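Local atomic coordinates of OBCA, Oxalate Biosynthetic Component A (PDB entry 4NNB), a protein that pairs an N-terminal domain with an eight-stranded TIM barrel and holds a magnesium ion and an oxaloacetate ion in the model. Residues 276-280 against 292-296; 16-20 against 246-250; 258-263 against 299-303; 434-438 against 465-469. One frame throughout, in Å; residues are numbered along the deposited sequence.

Contact 1: residues 276-280 against 292-296; sequences LSTSV and RRAHL. With OAA (oxaloacetate ion), chain C.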
loop_
_atom_site.group_PDB
_atom_site.type_symbol
_atom_site.label_atom_id
_atom_site.label_comp_id
_atom_site.label_asym_id
_atom_site.label_seq_id
_atom_site.Cartn_x
_atom_site.Cartn_y
_atom_site.Cartn_z
ATOM N N LEU A 276 -2.105 2.264 15.406
ATOM C CA LEU A 276 -3.136 1.334 14.956
ATOM C C LEU A 276 -4.217 2.020 14.115
ATOM O O LEU A 276 -4.799 3.026 14.521
ATOM C CB LEU A 276 -3.758 0.582 16.141
ATOM C CG LEU A 276 -3.101 -0.738 16.570
ATOM C CD1 LEU A 276 -1.584 -0.662 16.591
ATOM C CD2 LEU A 276 -3.645 -1.256 17.893
ATOM N N SER A 277 -4.481 1.471 12.935
ATOM C CA SER A 277 -5.592 1.963 12.121
ATOM C C SER A 277 -6.950 1.699 12.774
ATOM O O SER A 277 -7.239 0.584 13.211
ATOM C CB SER A 277 -5.582 1.324 10.738
ATOM O OG SER A 277 -6.708 1.755 10.000
ATOM N N THR A 278 -7.791 2.722 12.802
ATOM C CA THR A 278 -9.166 2.563 13.269
ATOM C C THR A 278 -10.124 2.604 12.091
ATOM O O THR A 278 -11.343 2.685 12.256
ATOM C CB THR A 278 -9.531 3.669 14.249
ATOM O OG1 THR A 278 -9.402 4.934 13.597
ATOM C CG2 THR A 278 -8.587 3.614 15.467
ATOM N N SER A 279 -9.562 2.547 10.894
ATOM C CA SER A 279 -10.352 2.669 9.671
ATOM C C SER A 279 -11.296 1.476 9.430
ATOM O O SER A 279 -10.957 0.330 9.747
ATOM C CB SER A 279 -9.398 2.840 8.489
ATOM O OG SER A 279 -10.083 2.710 7.271
ATOM N N VAL A 280 -12.489 1.737 8.889
ATOM C CA VAL A 280 -13.338 0.629 8.424
ATOM C C VAL A 280 -13.539 0.656 6.905
ATOM O O VAL A 280 -14.557 0.183 6.382
ATOM C CB VAL A 280 -14.700 0.551 9.163
ATOM C CG1 VAL A 280 -14.487 0.245 10.636
ATOM C CG2 VAL A 280 -15.501 1.839 8.990
ATOM N N ARG A 292 -14.147 -0.111 16.521
ATOM C CA ARG A 292 -13.173 0.868 16.040
ATOM C C ARG A 292 -12.265 1.430 17.128
ATOM O O ARG A 292 -11.339 2.177 16.828
ATOM C CB ARG A 292 -13.870 1.997 15.273
ATOM C CG ARG A 292 -14.618 1.510 14.031
ATOM C CD ARG A 292 -15.204 2.670 13.240
ATOM N NE ARG A 292 -14.149 3.439 12.576
ATOM C CZ ARG A 292 -14.365 4.504 11.812
ATOM N NH1 ARG A 292 -15.606 4.949 11.615
ATOM N NH2 ARG A 292 -13.339 5.119 11.238
ATOM N N ARG A 293 -12.527 1.074 18.386
ATOM C CA ARG A 293 -11.596 1.367 19.478
ATOM C C ARG A 293 -11.306 0.140 20.358
ATOM O O ARG A 293 -10.529 0.233 21.298
ATOM C CB ARG A 293 -12.116 2.529 20.357
ATOM C CG ARG A 293 -13.544 2.331 20.871
ATOM C CD ARG A 293 -14.072 3.562 21.619
ATOM N NE ARG A 293 -15.498 3.418 21.908
ATOM C CZ ARG A 293 -16.478 3.733 21.065
ATOM N NH1 ARG A 293 -16.203 4.247 19.869
ATOM N NH2 ARG A 293 -17.742 3.539 21.425
ATOM N N ALA A 294 -11.923 -1.002 20.063
ATOM C CA ALA A 294 -11.742 -2.194 20.902
ATOM C C ALA A 294 -10.284 -2.689 20.948
ATOM O O ALA A 294 -9.858 -3.307 21.926
ATOM C CB ALA A 294 -12.671 -3.307 20.452
ATOM N N HIS A 295 -9.522 -2.408 19.894
ATOM C CA HIS A 295 -8.090 -2.727 19.872
ATOM C C HIS A 295 -7.235 -1.662 20.542
ATOM O O HIS A 295 -6.009 -1.797 20.604
ATOM C CB HIS A 295 -7.587 -2.988 18.443
ATOM C CG HIS A 295 -7.843 -1.862 17.483
ATOM N ND1 HIS A 295 -8.898 -0.981 17.617
ATOM C CD2 HIS A 295 -7.189 -1.498 16.351
ATOM C CE1 HIS A 295 -8.875 -0.115 16.616
ATOM N NE2 HIS A 295 -7.847 -0.407 15.836
ATOM N N LEU A 296 -7.870 -0.611 21.055
ATOM C CA LEU A 296 -7.118 0.464 21.687
ATOM C C LEU A 296 -7.202 0.338 23.198
ATOM O O LEU A 296 -7.441 1.310 23.899
ATOM C CB LEU A 296 -7.618 1.832 21.234
ATOM C CG LEU A 296 -7.630 2.022 19.712
ATOM C CD1 LEU A 296 -8.065 3.446 19.400
ATOM C CD2 LEU A 296 -6.271 1.691 19.042
HETATM O O1 OAA C . -7.050 5.467 9.526
HETATM O O2 OAA C . -5.572 3.962 8.690
HETATM O O4 OAA C . -7.201 3.923 3.710
HETATM O O5 OAA C . -8.961 4.221 5.160
HETATM O O3 OAA C . -5.706 3.321 6.058
HETATM C C1 OAA C . -6.534 4.826 8.508
HETATM C C2 OAA C . -7.078 5.113 7.126
HETATM C C3 OAA C . -6.749 4.096 6.056
HETATM C C4 OAA C . -7.690 4.066 4.917
HETATM O O HOH W 1 -10.445 6.024 11.328
#
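Thr278 O is gripped by two nitrogens of one side chain: Arg292 NE gives it a bond of 2.9 Å, almost in line with the C=O, and Arg292 NH2 adds a weak one at 3.3 Å. The carbonyl oxygen lies at the edge of the guanidinium, close to its plane. A bend in the arginine chain (chi3 71°) turns the group onto it. Val280 guards the same side chain, CG1 against Arg292 CG at 3.6 Å and CG2 over one guanidinium face. Arg292 NH1 is bonded to the carbonyls of Ala287 and Asp325, and NH2 to Asn326, which should fix the rotation of the group. Residues 276-280 run out of barrel strand 273-276 at its C-terminal end, where a TIM barrel keeps its active site, and residues 292-296 back this exit from outside. Here His295 NE2 donates to Ser277 O at 2.9 Å; the oxygen is in the ring plane, but the nitrogen stands 40° out of the carbonyl plane. Thr278 CG2 packs on His295 CE1 (3.9 Å) and on Leu296 CD1, while its OG1 bonds to Ser310 O and a water. With its backbone held from behind, the loop faces the pocket with two hydroxyls: Ser277 OG, which also accepts from Ser279 N in an ST turn, donates to oxaloacetate O2 at 2.8 Å, and Ser279 OG donates to oxaloacetate O5 at 2.8 Å.

Contact 2: residues 16-20 against 246-250; sequences VPKFL and VGSQR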
loop_
_atom_site.group_PDB
_atom_site.type_symbol
_atom_site.label_atom_id
_atom_site.label_comp_id
_atom_site.label_asym_id
_atom_site.label_seq_id
_atom_site.Cartn_x
_atom_site.Cartn_y
_atom_site.Cartn_z
ATOM N N VAL A 16 -5.905 -1.745 1.088
ATOM C CA VAL A 16 -6.160 -2.017 -0.329
ATOM C C VAL A 16 -5.333 -3.135 -0.994
ATOM O O VAL A 16 -5.910 -4.029 -1.634
ATOM C CB VAL A 16 -6.120 -0.715 -1.170
ATOM C CG1 VAL A 16 -6.288 -1.021 -2.656
ATOM C CG2 VAL A 16 -7.214 0.251 -0.684
ATOM N N PRO A 17 -3.993 -3.102 -0.858
ATOM C CA PRO A 17 -3.253 -4.119 -1.621
ATOM C C PRO A 17 -3.519 -5.555 -1.125
ATOM O O PRO A 17 -3.976 -5.745 0.011
ATOM C CB PRO A 17 -1.782 -3.729 -1.399
ATOM C CG PRO A 17 -1.769 -2.958 -0.112
ATOM C CD PRO A 17 -3.096 -2.205 -0.110
ATOM N N LYS A 18 -3.250 -6.551 -1.967
ATOM C CA LYS A 18 -3.438 -7.941 -1.558
ATOM C C LYS A 18 -2.154 -8.770 -1.712
ATOM O O LYS A 18 -1.313 -8.478 -2.557
ATOM C CB LYS A 18 -4.601 -8.580 -2.349
ATOM C CG LYS A 18 -5.987 -8.001 -2.016
ATOM C CD LYS A 18 -7.111 -8.710 -2.780
ATOM C CE LYS A 18 -7.268 -10.155 -2.312
ATOM N NZ LYS A 18 -8.300 -10.928 -3.086
ATOM N N PHE A 19 -2.008 -9.795 -0.877
ATOM C CA PHE A 19 -0.901 -10.730 -1.006
ATOM C C PHE A 19 -1.133 -11.632 -2.217
ATOM O O PHE A 19 -2.253 -12.076 -2.472
ATOM C CB PHE A 19 -0.758 -11.572 0.269
ATOM C CG PHE A 19 0.135 -12.783 0.114
ATOM C CD1 PHE A 19 1.522 -12.653 0.112
ATOM C CD2 PHE A 19 -0.418 -14.052 -0.025
ATOM C CE1 PHE A 19 2.343 -13.771 -0.030
ATOM C CE2 PHE A 19 0.392 -15.174 -0.177
ATOM C CZ PHE A 19 1.773 -15.035 -0.169
ATOM N N LEU A 20 -0.078 -11.872 -2.983
ATOM C CA LEU A 20 -0.131 -12.850 -4.064
ATOM C C LEU A 20 0.892 -13.932 -3.781
ATOM O O LEU A 20 2.067 -13.633 -3.551
ATOM C CB LEU A 20 0.172 -12.188 -5.412
ATOM C CG LEU A 20 0.391 -13.176 -6.557
ATOM C CD1 LEU A 20 -0.900 -13.923 -6.859
ATOM C CD2 LEU A 20 0.918 -12.470 -7.795
ATOM N N VAL A 246 -8.074 -18.780 -2.921
ATOM C CA VAL A 246 -8.735 -17.479 -3.016
ATOM C C VAL A 246 -9.173 -16.950 -1.643
ATOM O O VAL A 246 -9.233 -17.703 -0.666
ATOM C CB VAL A 246 -9.937 -17.530 -3.953
ATOM C CG1 VAL A 246 -9.496 -17.959 -5.333
ATOM C CG2 VAL A 246 -10.974 -18.503 -3.424
ATOM N N GLY A 247 -9.476 -15.655 -1.585
ATOM C CA GLY A 247 -9.804 -14.978 -0.337
ATOM C C GLY A 247 -9.850 -13.466 -0.512
ATOM O O GLY A 247 -9.063 -12.903 -1.276
ATOM N N SER A 248 -10.763 -12.797 0.193
ATOM C CA SER A 248 -10.929 -11.351 0.048
ATOM C C SER A 248 -9.751 -10.544 0.619
ATOM O O SER A 248 -9.458 -9.452 0.137
ATOM C CB SER A 248 -12.212 -10.890 0.742
ATOM O OG SER A 248 -12.083 -10.991 2.161
ATOM N N GLN A 249 -9.094 -11.081 1.641
ATOM C CA GLN A 249 -8.085 -10.338 2.415
ATOM C C GLN A 249 -8.622 -8.973 2.841
ATOM O O GLN A 249 -7.884 -7.985 2.887
ATOM C CB GLN A 249 -6.787 -10.176 1.616
ATOM C CG GLN A 249 -6.275 -11.482 1.001
ATOM C CD GLN A 249 -4.914 -11.314 0.380
ATOM O OE1 GLN A 249 -4.161 -10.403 0.748
ATOM N NE2 GLN A 249 -4.579 -12.189 -0.569
ATOM N N ARG A 250 -9.917 -8.941 3.150
ATOM C CA ARG A 250 -10.641 -7.701 3.377
ATOM C C ARG A 250 -10.089 -6.942 4.583
ATOM O O ARG A 250 -9.766 -7.530 5.618
ATOM C CB ARG A 250 -12.134 -8.005 3.571
ATOM C CG ARG A 250 -13.013 -6.780 3.705
ATOM C CD ARG A 250 -14.493 -7.145 3.921
ATOM N NE ARG A 250 -14.632 -8.161 4.957
ATOM C CZ ARG A 250 -14.741 -7.903 6.258
ATOM N NH1 ARG A 250 -14.749 -6.647 6.700
ATOM N NH2 ARG A 250 -14.849 -8.901 7.123
#
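Lys18 and Gln249 both reach across the gap between their segments, and their side chains pass at a slant, Lys18 CE resting 3.7 Å from Gln249 CG. The glutamine, extended beyond CG, lays its amide along the backbone of Phe19 and reads both polar atoms of that residue. Gln249 OE1 accepts from Phe19 N at 2.8 Å, and Gln249 NE2 donates to Phe19 O at 3.0 Å. Each bond uses a lone pair of its acceptor in the carbonyl plane, so the paired grip should hold the amide flat and in one orientation. This is how a side chain can stand in for a neighbouring strand: the short strand 18-19 pairs in parallel with strand 197-198, and Gln249 takes up Phe19, whose O is also bonded to Arg197. The lysine comes from the other segment, across the glutamine. A bend at chi3 (67°) in Lys18 carries Lys18 CE past Ser248 O at 3.4 Å. Beyond it Lys18 NZ is delivered to Gly247 O, 2.8 Å away in the carbonyl plane. Asp52 forms a salt bridge with the same ammonium and also accepts from Gly247 N. An ST turn encloses Gln249: Ser248 OG accepts from Arg250 N at 3.1 Å.

Contact 3: residues 258-263 against 299-303; sequences YDAIVP and YDDVG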
loop_
_atom_site.group_PDB
_atom_site.type_symbol
_atom_site.label_atom_id
_atom_site.label_comp_id
_atom_site.label_asym_id
_atom_site.label_seq_id
_atom_site.Cartn_x
_atom_site.Cartn_y
_atom_site.Cartn_z
ATOM N N TYR A 258 -4.298 -8.392 16.766
ATOM C CA TYR A 258 -3.582 -7.408 17.572
ATOM C C TYR A 258 -3.139 -7.956 18.928
ATOM O O TYR A 258 -2.100 -7.571 19.439
ATOM C CB TYR A 258 -4.400 -6.114 17.726
ATOM C CG TYR A 258 -4.339 -5.254 16.482
ATOM C CD1 TYR A 258 -3.123 -4.760 16.029
ATOM C CD2 TYR A 258 -5.481 -4.943 15.762
ATOM C CE1 TYR A 258 -3.042 -3.976 14.897
ATOM C CE2 TYR A 258 -5.414 -4.148 14.624
ATOM C CZ TYR A 258 -4.194 -3.669 14.200
ATOM O OH TYR A 258 -4.106 -2.890 13.067
ATOM N N ASP A 259 -3.923 -8.859 19.508
ATOM C CA ASP A 259 -3.535 -9.495 20.774
ATOM C C ASP A 259 -2.217 -10.245 20.615
ATOM O O ASP A 259 -1.442 -10.381 21.568
ATOM C CB ASP A 259 -4.618 -10.474 21.234
ATOM C CG ASP A 259 -5.803 -9.775 21.877
ATOM O OD1 ASP A 259 -5.723 -8.546 22.109
ATOM O OD2 ASP A 259 -6.795 -10.472 22.167
ATOM N N ALA A 260 -1.970 -10.710 19.397
ATOM C CA ALA A 260 -0.725 -11.394 19.062
ATOM C C ALA A 260 0.357 -10.389 18.659
ATOM O O ALA A 260 1.475 -10.419 19.186
ATOM C CB ALA A 260 -0.964 -12.408 17.950
ATOM N N ILE A 261 0.017 -9.479 17.745
ATOM C CA ILE A 261 1.004 -8.541 17.200
ATOM C C ILE A 261 1.643 -7.626 18.241
ATOM O O ILE A 261 2.869 -7.489 18.276
ATOM C CB ILE A 261 0.419 -7.692 16.037
ATOM C CG1 ILE A 261 0.073 -8.598 14.857
ATOM C CG2 ILE A 261 1.393 -6.607 15.611
ATOM C CD1 ILE A 261 -0.982 -8.032 13.902
ATOM N N VAL A 262 0.826 -6.988 19.075
ATOM C CA VAL A 262 1.359 -6.021 20.028
ATOM C C VAL A 262 2.475 -6.599 20.923
ATOM O O VAL A 262 3.570 -6.036 20.961
ATOM C CB VAL A 262 0.251 -5.310 20.852
ATOM C CG1 VAL A 262 0.868 -4.459 21.941
ATOM C CG2 VAL A 262 -0.638 -4.457 19.919
ATOM N N PRO A 263 2.224 -7.729 21.614
ATOM C CA PRO A 263 3.334 -8.242 22.433
ATOM C C PRO A 263 4.455 -8.908 21.617
ATOM O O PRO A 263 5.597 -8.906 22.080
ATOM C CB PRO A 263 2.654 -9.276 23.335
ATOM C CG PRO A 263 1.487 -9.743 22.547
ATOM C CD PRO A 263 0.994 -8.517 21.810
ATOM N N TYR A 299 -2.853 -3.115 26.923
ATOM C CA TYR A 299 -2.387 -4.481 26.703
ATOM C C TYR A 299 -1.547 -4.938 27.899
ATOM O O TYR A 299 -0.422 -4.480 28.066
ATOM C CB TYR A 299 -1.571 -4.582 25.395
ATOM C CG TYR A 299 -2.429 -4.534 24.144
ATOM C CD1 TYR A 299 -2.771 -5.693 23.462
ATOM C CD2 TYR A 299 -2.918 -3.326 23.669
ATOM C CE1 TYR A 299 -3.579 -5.642 22.327
ATOM C CE2 TYR A 299 -3.714 -3.264 22.532
ATOM C CZ TYR A 299 -4.048 -4.419 21.876
ATOM O OH TYR A 299 -4.846 -4.341 20.746
ATOM N N ASP A 300 -2.096 -5.823 28.734
ATOM C CA ASP A 300 -1.394 -6.267 29.947
ATOM C C ASP A 300 0.000 -6.854 29.682
ATOM O O ASP A 300 0.911 -6.687 30.493
ATOM C CB ASP A 300 -2.214 -7.310 30.717
ATOM C CG ASP A 300 -3.493 -6.748 31.300
ATOM O OD1 ASP A 300 -4.485 -7.508 31.359
ATOM O OD2 ASP A 300 -3.513 -5.564 31.702
ATOM N N ASP A 301 0.165 -7.548 28.560
ATOM C CA ASP A 301 1.437 -8.206 28.264
ATOM C C ASP A 301 2.538 -7.203 28.015
ATOM O O ASP A 301 3.711 -7.541 28.004
ATOM C CB ASP A 301 1.310 -9.069 27.022
ATOM C CG ASP A 301 0.343 -10.193 27.203
ATOM O OD1 ASP A 301 0.023 -10.499 28.372
ATOM O OD2 ASP A 301 -0.089 -10.765 26.174
ATOM N N VAL A 302 2.144 -5.957 27.822
ATOM C CA VAL A 302 3.030 -4.952 27.289
ATOM C C VAL A 302 3.068 -3.738 28.219
ATOM O O VAL A 302 3.986 -2.914 28.171
ATOM C CB VAL A 302 2.558 -4.668 25.850
ATOM C CG1 VAL A 302 2.428 -3.206 25.532
ATOM C CG2 VAL A 302 3.421 -5.431 24.890
ATOM N N GLY A 303 2.082 -3.666 29.107
ATOM C CA GLY A 303 2.035 -2.605 30.093
ATOM C C GLY A 303 1.648 -1.227 29.579
ATOM O O GLY A 303 1.961 -0.219 30.221
HETATM O O HOH W 2 -6.979 -6.262 20.276
HETATM O O HOH W 3 -2.117 -9.731 24.009
#
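Tyr299 and Val262 meet because of how each leaves its backbone: the tyrosine has CG anti to its own carbonyl carbon (chi1 -75°), swinging the ring over the helix, and the valine sends CG1 anti to its backbone N, leaving CG2 to rise beneath that ring. Val262 CG2 sits 4.0 Å from the centroid of the Tyr299 ring and 16° off its normal, a CH-pi contact over one face, shifted somewhat toward the rim. The far end of the ring reaches back along the helix. Tyr299 OH comes within 3.5 Å of Tyr258 CB, and Asp259 OD1 approaches Tyr299 CE1, its carboxylate plane turned 77° from the ring. The polar ends look elsewhere for their main partners, the hydroxyl to His295 O and the carboxylate to Lys297 in a salt bridge, but a water also donates to both Tyr299 OH and Asp259 OD1. In the TIM barrel, helix 255-268 belongs to the outer layer, with Tyr258 and Val262 also touching barrel strands, and the loop holding residues 299-303 folds over the helix on its way to strand 308-311. Further along, Val302 CG2 lies 3.7 Å from Pro263 CA and 4.0 Å from Val262 CG1, beside the place where the proline kinks the helix. Pro263 CB touches Asp301 CB at 3.9 Å. Next to them a second water donates to Asp259 O and to Asp301 OD2. The loop itself curls tightly around Tyr299 O, which accepts from both Val302 N and Gly303 N.

Contact 4: residues 434-438 against 465-469; sequences VERLR and LGLDG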
loop_
_atom_site.group_PDB
_atom_site.type_symbol
_atom_site.label_atom_id
_atom_site.label_comp_id
_atom_site.label_asym_id
_atom_site.label_seq_id
_atom_site.Cartn_x
_atom_site.Cartn_y
_atom_site.Cartn_z
ATOM N N VAL A 434 -0.951 23.089 5.514
ATOM C CA VAL A 434 0.061 23.009 6.558
ATOM C C VAL A 434 -0.004 24.228 7.495
ATOM O O VAL A 434 0.052 24.085 8.715
ATOM C CB VAL A 434 1.480 22.861 5.963
ATOM C CG1 VAL A 434 2.538 22.995 7.042
ATOM C CG2 VAL A 434 1.616 21.508 5.237
ATOM N N GLU A 435 -0.128 25.421 6.922
ATOM C CA GLU A 435 -0.147 26.645 7.727
ATOM C C GLU A 435 -1.398 26.755 8.603
ATOM O O GLU A 435 -1.322 27.241 9.737
ATOM C CB GLU A 435 -0.003 27.886 6.839
ATOM C CG GLU A 435 1.348 27.991 6.143
ATOM C CD GLU A 435 2.515 27.890 7.120
ATOM O OE1 GLU A 435 2.476 28.553 8.187
ATOM O OE2 GLU A 435 3.464 27.134 6.823
ATOM N N ARG A 436 -2.542 26.302 8.094
ATOM C CA ARG A 436 -3.755 26.287 8.920
ATOM C C ARG A 436 -3.547 25.384 10.120
ATOM O O ARG A 436 -3.907 25.735 11.239
ATOM C CB ARG A 436 -4.975 25.823 8.125
ATOM C CG ARG A 436 -5.542 26.863 7.162
ATOM C CD ARG A 436 -6.839 26.359 6.545
ATOM N NE ARG A 436 -7.919 26.290 7.529
ATOM C CZ ARG A 436 -9.034 25.589 7.358
ATOM N NH1 ARG A 436 -9.208 24.882 6.248
ATOM N NH2 ARG A 436 -9.969 25.584 8.298
ATOM N N LEU A 437 -2.939 24.224 9.889
ATOM C CA LEU A 437 -2.692 23.287 10.981
ATOM C C LEU A 437 -1.694 23.866 11.990
ATOM O O LEU A 437 -1.902 23.758 13.208
ATOM C CB LEU A 437 -2.239 21.913 10.437
ATOM C CG LEU A 437 -3.245 21.131 9.567
ATOM C CD1 LEU A 437 -2.614 19.859 8.973
ATOM C CD2 LEU A 437 -4.498 20.777 10.360
ATOM N N ARG A 438 -0.626 24.495 11.493
ATOM C CA ARG A 438 0.388 25.085 12.379
ATOM C C ARG A 438 -0.170 26.258 13.185
ATOM O O ARG A 438 0.202 26.452 14.333
ATOM C CB ARG A 438 1.600 25.588 11.588
ATOM C CG ARG A 438 2.335 24.540 10.793
ATOM C CD ARG A 438 3.031 23.563 11.680
ATOM N NE ARG A 438 4.074 22.860 10.939
ATOM C CZ ARG A 438 4.728 21.805 11.402
ATOM N NH1 ARG A 438 4.433 21.316 12.603
ATOM N NH2 ARG A 438 5.665 21.231 10.651
ATOM N N LEU A 465 7.990 22.016 2.611
ATOM C CA LEU A 465 6.870 22.408 3.465
ATOM C C LEU A 465 7.295 22.526 4.916
ATOM O O LEU A 465 6.531 23.008 5.757
ATOM C CB LEU A 465 5.722 21.403 3.348
ATOM C CG LEU A 465 4.929 21.454 2.052
ATOM C CD1 LEU A 465 3.998 20.238 1.934
ATOM C CD2 LEU A 465 4.147 22.769 1.930
ATOM N N GLY A 466 8.512 22.078 5.213
ATOM C CA GLY A 466 8.996 22.079 6.580
ATOM C C GLY A 466 8.347 21.002 7.427
ATOM O O GLY A 466 8.216 21.147 8.654
ATOM N N LEU A 467 7.955 19.905 6.781
ATOM C CA LEU A 467 7.267 18.826 7.489
ATOM C C LEU A 467 8.170 18.078 8.466
ATOM O O LEU A 467 9.393 18.088 8.339
ATOM C CB LEU A 467 6.620 17.854 6.505
ATOM C CG LEU A 467 5.522 18.492 5.659
ATOM C CD1 LEU A 467 4.672 17.431 4.965
ATOM C CD2 LEU A 467 4.636 19.419 6.510
ATOM N N ASP A 468 7.546 17.427 9.440
ATOM C CA ASP A 468 8.257 16.704 10.479
ATOM C C ASP A 468 8.426 15.221 10.197
ATOM O O ASP A 468 9.115 14.524 10.937
ATOM C CB ASP A 468 7.506 16.863 11.786
ATOM C CG ASP A 468 7.243 18.302 12.106
ATOM O OD1 ASP A 468 8.174 18.960 12.600
ATOM O OD2 ASP A 468 6.127 18.780 11.836
ATOM N N GLY A 469 7.802 14.730 9.140
ATOM C CA GLY A 469 7.851 13.303 8.896
ATOM C C GLY A 469 7.437 12.919 7.502
ATOM O O GLY A 469 6.802 13.700 6.796
HETATM O O HOH W 4 5.031 24.967 5.057
HETATM O O HOH W 5 5.706 23.430 8.662
#
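Arg438 reaches out from helix 416-440, on the outside of the TIM barrel, to Asp468, just before barrel strand 469-472. From CB the chain turns at once: CG is anti to the carbonyl carbon, and a bend at chi2 (-68°) sends CD and the head toward residues 465-469, with Ile446 of strand 444-449 also touched on the way. NE is the first polar atom, and it donates to a water at 2.9 Å, which in turn donates a hydrogen bond to Leu465 O. CZ then spreads the guanidinium edge-on to the aspartate. NH2 makes the main bond of the salt bridge, 2.8 Å to Asp468 OD2, while NH1 adds a weak one to the same oxygen at 3.1 Å and also bonds to Ser444 OG. The two flat groups stand at 90° to each other, and NH2 meets OD2 on its syn side, 33° out of the carboxylate plane. Ile446 N donates to OD2 as well, so the charged oxygen is tied to the start of the neighbouring strand as well as to the helix. Nearer the start of the segment the contact is apolar: Val434 CG2 packs on Leu467 CD2 at 3.9 Å and, more loosely, on Leu465 CD1 at 4.3 Å. Between these leucines Gly466 ends helix 458-465 in a Schellman motif, its positive phi turning the chain toward the strand. Leu465 O, at this helix end, takes a second water at 2.6 Å, and that water also donates to Glu435 OE2.

Overall arrangement
Three contacts belong to the TIM barrel, whose eight parallel strands close where 5-10 meets 469-472. Contact 2 closes first along the chain, bringing the segment 16-20 against 246-250; its centre is 20 Å from that of contact 1. Contact 1 lies at the C-terminal end of strand 273-276, beside the oxaloacetate. Contact 3 touches it through Tyr258, which packs on Leu276 and His295; their centres are 15 Å apart, and contact 1 nests inside the loop closed by contact 3. Contact 4 comes last, about 26 Å from contact 1 between centres, at the N-terminal end of the strands. So contacts 1 and 3 form one group behind the pocket; contacts 2 and 4 touch neither.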